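Local coordinates for iron-regulated outer membrane protein (Neisseria meningitidis, PDB 4B7O) that serves as a TonB-dependent iron transporter of the outer membrane, probably taking up iron bound to siderophores, at residues 654-659 and 689-694. Numbering follows the deposited sequence.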
# COMPACT_ATOMS: atom_id res chain seq x y z
N ILE A 654 -1.48 2.00 29.68
CA ILE A 654 -2.36 0.93 29.39
C ILE A 654 -3.47 1.53 28.60
O ILE A 654 -3.77 2.73 28.74
CB ILE A 654 -2.90 0.30 30.66
CG1 ILE A 654 -3.66 1.33 31.48
CG2 ILE A 654 -1.74 -0.20 31.51
CD1 ILE A 654 -4.56 0.67 32.49
N GLY A 655 -4.08 0.70 27.77
CA GLY A 655 -5.16 1.19 26.99
C GLY A 655 -5.96 0.13 26.33
O GLY A 655 -5.61 -1.03 26.33
N TRP A 656 -7.04 0.57 25.71
CA TRP A 656 -7.96 -0.26 25.02
C TRP A 656 -8.05 0.30 23.65
O TRP A 656 -7.96 1.52 23.48
CB TRP A 656 -9.34 -0.13 25.70
CG TRP A 656 -10.47 -0.51 24.80
CD1 TRP A 656 -10.90 -1.78 24.50
CD2 TRP A 656 -11.29 0.38 23.98
NE1 TRP A 656 -11.92 -1.74 23.61
CE2 TRP A 656 -12.21 -0.47 23.27
CE3 TRP A 656 -11.36 1.74 23.80
CZ2 TRP A 656 -13.15 0.04 22.42
CZ3 TRP A 656 -12.33 2.23 22.96
CH2 TRP A 656 -13.18 1.40 22.26
N ARG A 657 -8.30 -0.57 22.67
CA ARG A 657 -8.45 -0.14 21.29
C ARG A 657 -9.58 -0.93 20.64
O ARG A 657 -9.80 -2.08 20.96
CB ARG A 657 -7.14 -0.35 20.53
CG ARG A 657 -7.16 0.21 19.12
CD ARG A 657 -5.82 0.17 18.40
NE ARG A 657 -4.88 1.27 18.77
CZ ARG A 657 -3.75 1.11 19.50
NH1 ARG A 657 -3.41 -0.06 20.00
NH2 ARG A 657 -2.96 2.13 19.77
N GLY A 658 -10.34 -0.35 19.75
CA GLY A 658 -11.42 -1.13 19.22
C GLY A 658 -11.73 -0.74 17.81
O GLY A 658 -11.51 0.40 17.44
N ARG A 659 -12.23 -1.68 17.03
CA ARG A 659 -12.52 -1.41 15.66
C ARG A 659 -13.79 -2.12 15.35
O ARG A 659 -13.88 -3.34 15.56
CB ARG A 659 -11.40 -1.95 14.80
CG ARG A 659 -11.52 -1.54 13.36
CD ARG A 659 -10.38 -2.09 12.55
NE ARG A 659 -10.69 -1.97 11.13
CZ ARG A 659 -10.38 -0.92 10.36
NH1 ARG A 659 -9.74 0.12 10.85
NH2 ARG A 659 -10.72 -0.93 9.08
N GLY A 689 -16.99 -6.70 15.60
CA GLY A 689 -16.31 -5.87 16.53
C GLY A 689 -15.10 -6.55 17.08
O GLY A 689 -15.19 -7.68 17.58
N VAL A 690 -13.96 -5.85 17.03
CA VAL A 690 -12.70 -6.31 17.56
C VAL A 690 -12.18 -5.40 18.67
O VAL A 690 -12.15 -4.19 18.51
CB VAL A 690 -11.67 -6.42 16.41
CG1 VAL A 690 -10.33 -6.89 16.93
CG2 VAL A 690 -12.19 -7.43 15.40
N ASN A 691 -11.76 -5.98 19.79
CA ASN A 691 -11.31 -5.21 20.93
C ASN A 691 -9.95 -5.66 21.33
O ASN A 691 -9.71 -6.86 21.40
CB ASN A 691 -12.24 -5.41 22.12
CG ASN A 691 -13.53 -4.67 21.98
OD1 ASN A 691 -14.57 -5.25 21.64
ND2 ASN A 691 -13.49 -3.35 22.25
N ASP A 692 -9.06 -4.70 21.63
CA ASP A 692 -7.66 -5.01 22.00
C ASP A 692 -7.37 -4.29 23.31
O ASP A 692 -7.96 -3.25 23.58
CB ASP A 692 -6.64 -4.50 20.99
CG ASP A 692 -6.87 -4.98 19.55
OD1 ASP A 692 -7.66 -5.91 19.29
OD2 ASP A 692 -6.20 -4.42 18.64
N VAL A 693 -6.42 -4.79 24.09
CA VAL A 693 -5.86 -3.99 25.16
C VAL A 693 -4.33 -4.07 25.08
O VAL A 693 -3.80 -5.01 24.58
CB VAL A 693 -6.38 -4.46 26.52
CG1 VAL A 693 -7.91 -4.35 26.58
CG2 VAL A 693 -6.00 -5.91 26.73
N PHE A 694 -3.61 -3.05 25.50
CA PHE A 694 -2.18 -3.10 25.33
C PHE A 694 -1.52 -2.37 26.47
O PHE A 694 -2.13 -1.51 27.11
CB PHE A 694 -1.80 -2.41 24.02
CG PHE A 694 -2.36 -1.01 23.90
CD1 PHE A 694 -3.65 -0.82 23.45
CD2 PHE A 694 -1.61 0.09 24.27
CE1 PHE A 694 -4.20 0.46 23.36
CE2 PHE A 694 -2.14 1.38 24.20
CZ PHE A 694 -3.44 1.56 23.74
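Arg-657 and Asp-692 face each other as a hydrogen-bonded antiparallel pair, Arg-657 N giving to Asp-692 O at 2.9 Å and Asp-692 N returning to Arg-657 O at 2.8 Å. The same reciprocal pair of hydrogen bonds joins Gly-655 to Phe-694 and Arg-659 to Val-690, so six backbone hydrogen bonds tie the two strands. Between them, at the non-hydrogen-bonded pairs, CA-H groups also lean on carbonyls, as Gly-658 CA does on Val-690 O at 3.2 Å.

On the face bearing Arg-657, Arg-659 and Asp-692, the benzyl group of Phe-694 swings back across the facing strand, its CG set between backbone N and carbonyl carbon (chi1 53°), and lies over Gly-655, whose CA sits 4.0 Å from the ring centroid in a CH-pi contact. Arg-657, bent at chi3 (-80°), lays its guanidinium on the ring's opposite face, planes 20° apart, in an off-centre cation-pi stack with CZ 4.5 Å from the centroid. Its NE is held by Glu-91, while Lys-90 makes a salt bridge to Asp-692 and offers its backbone O to Arg-659, which also makes a salt bridge to Asp-96; this charged face therefore meets the plug inside the barrel. On the other face the Trp-656 indole reaches over Gly-658, its NE1 edge turned to Asn-691 and CD1 4.5 Å from Val-693 CG1.

Strands 638-647 and 705-712 flank the pair, continuing the antiparallel meander of the TonB-dependent transporter barrel.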